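PDB 5T0W: AncCDT-1 from Synthetic construct, which binds arginine in a cleft between two lobes, and is probably an ancestral periplasmic amino acid-binding protein, a precursor of cyclohexadienyl dehydratase. Local coordinates for residues V134-Q139 with E150-A155; K124-L129 with A177-S182. All coordinates share one frame; numbering follows the deposited sequence.

In the fold
The two contacts pack the same face of one mixed sheet, and both lead to the bound arginine. Contact 1 (134-139 with 150-155) and contact 2 (124-129 with 177-182) have centres about 9 Å apart, and their strands 135-139 and 177-181 are parallel neighbours. Probable hydrogen bonds join them: Ala137 N lies 2.9 Å from Ala177 O, and Ala137 O lies 3.2 Å from Val179 N. Leu152 of contact 1 also packs against Phe126 and Leu129 of contact 2. Each strand then ends in a ligand residue, Gln139 at the guanidinium and Asp181 at the alpha-amino group, so the general principle is plain: apolar packing lies behind, and polar groups stand at the C-terminal strand ends.

Contact 1: residues V134-Q139 with E150-A155; sequences VKVAVQ and EFLPKA. With ARG (arginine), chain E.
Leu152 and Ala155, from the turn that follows helix 143-151, rest on Val136 and Val134 of strand 135-139, and together they illustrate how a connecting turn is held by small apolar contacts. The end of the helix packs through Phe151 on Phe126, in the loop that leads to the strand. At Leu152 the chain leaves helical geometry. The Leu152 CG is turned beside the backbone N (chi1 -50°), which carries CD1 toward Val136, and this branch comes to 4.3 Å from CG2 of Val136, methyl against methyl. Pro153 and Lys154 then form the middle of a type I beta turn, in which Ala155 N returns to Leu152 O at 3.1 Å. The turn is tied down further by Lys154 N, which bonds to Asn130 OD1. Ala155 completes the packing: its CB sits 3.5 Å from the carbonyl O of Val134, and the same methyl lies 4.4 Å from CG1 of Val134 and at the limit of contact with CG2 of Val136. Methyl-to-methyl packing, with one methyl against a carbonyl oxygen, makes up the whole of the contact between the two segments.

At the far end of the strand, Gln139 reaches the ligand. With CG anti to the backbone N (chi1 177°) and the chain extended beyond it, the amide arrives beside the guanidinium, and OE1 accepts a hydrogen bond of 2.8 Å from NH2 of the bound arginine. Its NE2 is engaged by Glu161 O, which probably fixes the amide with its oxygen toward the guanidinium. Strand 135-139, helix 143-151 and strand 156-160 form a beta-alpha-beta crossover between parallel strands, with the packed turn leading into the third element.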
loop_
_atom_site.group_PDB
_atom_site.type_symbol
_atom_site.label_atom_id
_atom_site.label_comp_id
_atom_site.label_asym_id
_atom_site.label_seq_id
_atom_site.Cartn_x
_atom_site.Cartn_y
_atom_site.Cartn_z
ATOM N N VAL A 134 -5.436 -25.856 -0.745
ATOM C CA VAL A 134 -5.185 -24.593 -0.048
ATOM C C VAL A 134 -5.901 -23.390 -0.684
ATOM O O VAL A 134 -5.791 -23.156 -1.879
ATOM C CB VAL A 134 -3.673 -24.308 0.022
ATOM C CG1 VAL A 134 -3.408 -22.885 0.454
ATOM C CG2 VAL A 134 -2.993 -25.298 0.961
ATOM N N LYS A 135 -6.651 -22.652 0.137
ATOM C CA LYS A 135 -7.293 -21.395 -0.270
ATOM C C LYS A 135 -6.537 -20.236 0.352
ATOM O O LYS A 135 -6.338 -20.197 1.560
ATOM C CB LYS A 135 -8.757 -21.329 0.191
ATOM C CG LYS A 135 -9.683 -22.400 -0.376
ATOM C CD LYS A 135 -11.038 -22.388 0.335
ATOM C CE LYS A 135 -11.663 -23.774 0.520
ATOM N NZ LYS A 135 -12.903 -23.991 -0.280
ATOM N N VAL A 136 -6.133 -19.290 -0.472
ATOM C CA VAL A 136 -5.411 -18.105 -0.018
ATOM C C VAL A 136 -6.094 -16.822 -0.417
ATOM O O VAL A 136 -6.465 -16.685 -1.569
ATOM C CB VAL A 136 -4.024 -18.096 -0.741
ATOM C CG1 VAL A 136 -3.224 -16.844 -0.431
ATOM C CG2 VAL A 136 -3.247 -19.382 -0.449
ATOM N N ALA A 137 -6.203 -15.878 0.517
ATOM C CA ALA A 137 -6.899 -14.620 0.301
ATOM C C ALA A 137 -5.922 -13.475 0.093
ATOM O O ALA A 137 -4.866 -13.425 0.713
ATOM C CB ALA A 137 -7.807 -14.286 1.482
ATOM N N VAL A 138 -6.298 -12.544 -0.784
ATOM C CA VAL A 138 -5.494 -11.385 -1.082
ATOM C C VAL A 138 -6.374 -10.232 -1.482
ATOM O O VAL A 138 -7.524 -10.432 -1.922
ATOM C CB VAL A 138 -4.530 -11.653 -2.258
ATOM C CG1 VAL A 138 -3.493 -12.713 -1.907
ATOM C CG2 VAL A 138 -5.282 -12.036 -3.515
ATOM N N GLN A 139 -5.816 -9.027 -1.425
ATOM C CA GLN A 139 -6.520 -7.866 -1.931
ATOM C C GLN A 139 -6.435 -7.795 -3.457
ATOM O O GLN A 139 -5.372 -7.938 -4.018
ATOM C CB GLN A 139 -5.990 -6.599 -1.314
ATOM C CG GLN A 139 -6.658 -5.327 -1.868
ATOM C CD GLN A 139 -6.287 -4.072 -1.102
ATOM O OE1 GLN A 139 -5.135 -3.885 -0.655
ATOM N NE2 GLN A 139 -7.255 -3.203 -0.927
ATOM N N GLU A 150 1.455 -16.161 -9.478
ATOM C CA GLU A 150 2.673 -16.656 -10.074
ATOM C C GLU A 150 3.246 -17.846 -9.274
ATOM O O GLU A 150 3.563 -18.883 -9.855
ATOM C CB GLU A 150 3.693 -15.508 -10.195
ATOM C CG GLU A 150 4.677 -15.647 -11.348
ATOM C CD GLU A 150 5.543 -14.415 -11.535
ATOM O OE1 GLU A 150 6.688 -14.543 -12.019
ATOM O OE2 GLU A 150 5.077 -13.318 -11.189
ATOM N N PHE A 151 3.357 -17.705 -7.953
ATOM C CA PHE A 151 4.128 -18.651 -7.123
ATOM C C PHE A 151 3.289 -19.701 -6.382
ATOM O O PHE A 151 3.830 -20.532 -5.641
ATOM C CB PHE A 151 5.033 -17.818 -6.194
ATOM C CG PHE A 151 5.882 -16.830 -6.975
ATOM C CD1 PHE A 151 6.760 -17.297 -7.958
ATOM C CD2 PHE A 151 5.748 -15.441 -6.803
ATOM C CE1 PHE A 151 7.514 -16.420 -8.725
ATOM C CE2 PHE A 151 6.508 -14.565 -7.566
ATOM C CZ PHE A 151 7.393 -15.057 -8.529
ATOM N N LEU A 152 1.967 -19.634 -6.545
ATOM C CA LEU A 152 1.056 -20.617 -5.939
ATOM C C LEU A 152 -0.039 -21.023 -6.924
ATOM O O LEU A 152 -1.217 -20.855 -6.629
ATOM C CB LEU A 152 0.418 -20.044 -4.666
ATOM C CG LEU A 152 1.308 -19.417 -3.599
ATOM C CD1 LEU A 152 0.449 -18.690 -2.570
ATOM C CD2 LEU A 152 2.156 -20.475 -2.922
ATOM N N PRO A 153 0.344 -21.546 -8.097
ATOM C CA PRO A 153 -0.616 -21.701 -9.191
ATOM C C PRO A 153 -1.541 -22.889 -8.974
ATOM O O PRO A 153 -2.653 -22.885 -9.490
ATOM C CB PRO A 153 0.276 -21.938 -10.422
ATOM C CG PRO A 153 1.537 -22.504 -9.875
ATOM C CD PRO A 153 1.716 -21.840 -8.533
ATOM N N LYS A 154 -1.099 -23.872 -8.197
ATOM C CA LYS A 154 -2.005 -24.959 -7.781
ATOM C C LYS A 154 -3.088 -24.525 -6.767
ATOM O O LYS A 154 -4.121 -25.194 -6.661
ATOM C CB LYS A 154 -1.272 -26.167 -7.200
ATOM C CG LYS A 154 -0.448 -26.917 -8.204
ATOM C CD LYS A 154 0.190 -28.084 -7.501
ATOM C CE LYS A 154 1.344 -28.668 -8.274
ATOM N NZ LYS A 154 1.759 -29.908 -7.558
ATOM N N ALA A 155 -2.866 -23.447 -6.020
ATOM C CA ALA A 155 -3.798 -23.081 -4.951
ATOM C C ALA A 155 -5.008 -22.381 -5.494
ATOM O O ALA A 155 -5.031 -21.975 -6.657
ATOM C CB ALA A 155 -3.113 -22.204 -3.906
HETATM N N ARG E . 1.932 -2.653 -1.866
HETATM C CA ARG E . 0.905 -3.433 -2.571
HETATM C C ARG E . 0.742 -2.846 -3.921
HETATM O O ARG E . 0.157 -3.515 -4.774
HETATM C CB ARG E . -0.408 -3.364 -1.850
HETATM C CG ARG E . -0.964 -1.969 -1.855
HETATM C CD ARG E . -2.403 -1.934 -1.345
HETATM N NE ARG E . -2.693 -0.623 -0.789
HETATM C CZ ARG E . -3.891 -0.244 -0.374
HETATM N NH1 ARG E . -4.067 0.975 0.152
HETATM N NH2 ARG E . -4.912 -1.085 -0.472
HETATM O OXT ARG E . 1.172 -1.699 -4.157
#

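Contact 2: residues K124-L129 with A177-S182. With ARG (arginine), chain E.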
loop_
_atom_site.group_PDB
_atom_site.type_symbol
_atom_site.label_atom_id
_atom_site.label_comp_id
_atom_site.label_asym_id
_atom_site.label_seq_id
_atom_site.Cartn_x
_atom_site.Cartn_y
_atom_site.Cartn_z
ATOM N N LYS A 124 5.505 -24.054 6.461
ATOM C CA LYS A 124 6.875 -23.571 6.566
ATOM C C LYS A 124 7.107 -22.345 5.676
ATOM O O LYS A 124 7.753 -21.402 6.104
ATOM C CB LYS A 124 7.873 -24.692 6.208
ATOM N N SER A 125 6.618 -22.383 4.431
ATOM C CA SER A 125 6.951 -21.363 3.411
ATOM C C SER A 125 5.856 -21.182 2.352
ATOM O O SER A 125 4.824 -21.813 2.418
ATOM C CB SER A 125 8.278 -21.728 2.708
ATOM O OG SER A 125 8.083 -22.726 1.712
ATOM N N PHE A 126 6.134 -20.338 1.361
ATOM C CA PHE A 126 5.264 -20.153 0.193
ATOM C C PHE A 126 4.971 -21.479 -0.481
ATOM O O PHE A 126 3.845 -21.769 -0.813
ATOM C CB PHE A 126 5.957 -19.297 -0.867
ATOM C CG PHE A 126 5.237 -18.089 -1.312
ATOM C CD1 PHE A 126 4.056 -17.622 -0.747
ATOM C CD2 PHE A 126 5.752 -17.446 -2.424
ATOM C CE1 PHE A 126 3.449 -16.501 -1.287
ATOM C CE2 PHE A 126 5.152 -16.326 -2.963
ATOM C CZ PHE A 126 3.990 -15.856 -2.392
ATOM N N GLU A 127 6.010 -22.266 -0.725
ATOM C CA GLU A 127 5.852 -23.568 -1.362
ATOM C C GLU A 127 4.776 -24.427 -0.681
ATOM O O GLU A 127 4.042 -25.141 -1.358
ATOM C CB GLU A 127 7.206 -24.313 -1.456
ATOM C CG GLU A 127 7.726 -24.423 -2.894
ATOM C CD GLU A 127 6.604 -24.668 -3.920
ATOM O OE1 GLU A 127 6.432 -23.827 -4.862
ATOM O OE2 GLU A 127 5.863 -25.679 -3.758
ATOM N N ASP A 128 4.703 -24.377 0.642
ATOM C CA ASP A 128 3.735 -25.180 1.385
ATOM C C ASP A 128 2.276 -24.783 1.090
ATOM O O ASP A 128 1.363 -25.541 1.415
ATOM C CB ASP A 128 4.013 -25.117 2.894
ATOM C CG ASP A 128 5.295 -25.812 3.276
ATOM O OD1 ASP A 128 6.102 -26.154 2.381
ATOM O OD2 ASP A 128 5.514 -26.015 4.487
ATOM N N LEU A 129 2.068 -23.596 0.529
ATOM C CA LEU A 129 0.748 -23.120 0.164
ATOM C C LEU A 129 0.361 -23.474 -1.273
ATOM O O LEU A 129 -0.794 -23.339 -1.640
ATOM C CB LEU A 129 0.651 -21.593 0.324
ATOM C CG LEU A 129 0.515 -21.018 1.742
ATOM C CD1 LEU A 129 0.552 -19.504 1.808
ATOM C CD2 LEU A 129 -0.749 -21.504 2.430
ATOM N N ALA A 177 -4.847 -19.022 4.431
ATOM C CA ALA A 177 -3.862 -17.996 4.602
ATOM C C ALA A 177 -4.246 -16.746 3.854
ATOM O O ALA A 177 -5.139 -16.786 3.004
ATOM C CB ALA A 177 -2.536 -18.496 4.097
ATOM N N MET A 178 -3.581 -15.637 4.178
ATOM C CA MET A 178 -3.612 -14.455 3.359
ATOM C C MET A 178 -2.189 -13.926 3.177
ATOM O O MET A 178 -1.333 -14.104 4.018
ATOM C CB MET A 178 -4.528 -13.371 3.913
ATOM C CG MET A 178 -3.937 -12.451 4.942
ATOM S SD MET A 178 -5.089 -11.133 5.498
ATOM C CE MET A 178 -5.096 -10.033 4.109
ATOM N N VAL A 179 -1.949 -13.303 2.031
ATOM C CA VAL A 179 -0.682 -12.700 1.752
ATOM C C VAL A 179 -0.931 -11.210 1.690
ATOM O O VAL A 179 -1.944 -10.765 1.169
ATOM C CB VAL A 179 -0.074 -13.206 0.431
ATOM C CG1 VAL A 179 1.351 -12.689 0.285
ATOM C CG2 VAL A 179 -0.084 -14.732 0.342
ATOM N N THR A 180 0.008 -10.438 2.209
ATOM C CA THR A 180 -0.096 -9.001 2.213
ATOM C C THR A 180 1.304 -8.402 2.428
ATOM O O THR A 180 2.262 -9.137 2.710
ATOM C CB THR A 180 -1.093 -8.560 3.289
ATOM O OG1 THR A 180 -1.462 -7.205 3.073
ATOM C CG2 THR A 180 -0.497 -8.657 4.687
ATOM N N ASP A 181 1.446 -7.082 2.325
ATOM C CA ASP A 181 2.725 -6.430 2.583
ATOM C C ASP A 181 3.173 -6.696 4.004
ATOM O O ASP A 181 2.354 -6.651 4.932
ATOM C CB ASP A 181 2.637 -4.918 2.329
ATOM C CG ASP A 181 2.553 -4.555 0.833
ATOM O OD1 ASP A 181 2.714 -5.429 -0.024
ATOM O OD2 ASP A 181 2.408 -3.362 0.519
ATOM N N SER A 182 4.484 -6.893 4.201
ATOM C CA SER A 182 5.003 -7.200 5.550
ATOM C C SER A 182 4.490 -6.263 6.634
ATOM O O SER A 182 4.073 -6.730 7.696
ATOM C CB SER A 182 6.532 -7.158 5.655
ATOM O OG SER A 182 7.233 -7.432 4.463
HETATM N N ARG E . 1.932 -2.653 -1.866
HETATM C CA ARG E . 0.905 -3.433 -2.571
HETATM C C ARG E . 0.742 -2.846 -3.921
HETATM O O ARG E . 0.157 -3.515 -4.774
HETATM C CB ARG E . -0.408 -3.364 -1.850
HETATM C CG ARG E . -0.964 -1.969 -1.855
HETATM C CD ARG E . -2.403 -1.934 -1.345
HETATM N NE ARG E . -2.693 -0.623 -0.789
HETATM C CZ ARG E . -3.891 -0.244 -0.374
HETATM N NH1 ARG E . -4.067 0.975 0.152
HETATM N NH2 ARG E . -4.912 -1.085 -0.472
HETATM O OXT ARG E . 1.172 -1.699 -4.157
#
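Strand 177-181, which runs beside strand 135-139 in the mixed sheet and ends at the arginine pocket, is packed along one side by Phe126 and Leu129 of the loop between strands 107-115 and 135-139. Leu129 meets Ala177 with both branches, CD2 lying 3.9 Å and CD1 4.0 Å from the Ala177 CB. Further along, Phe126 presents a ring edge to Val179: CE1 approaches CG2 to 4.3 Å, with the methyl near the ring plane. The loop is compact, since Leu129 N bonds to Phe126 O and Lys124 N donates a hydrogen bond of 2.8 Å to Asp128 OD2, from above the carboxylate plane (42° out of it).

Past the packed residues stands Asp181. Its OD2 accepts a hydrogen bond of 2.5 Å from the alpha-amino N of the bound arginine, while OD1 is held by Gln111 NE2, which steadies the carboxylate. An asparagine in its place would probably leave the ligand's ammonium group without its opposing charge. Around the contact, Ile113 of strand 107-115 touches both Phe126 and Leu129, Ala147 of helix 143-151 packs on Phe126, and helix 182-189 starts directly after Asp181.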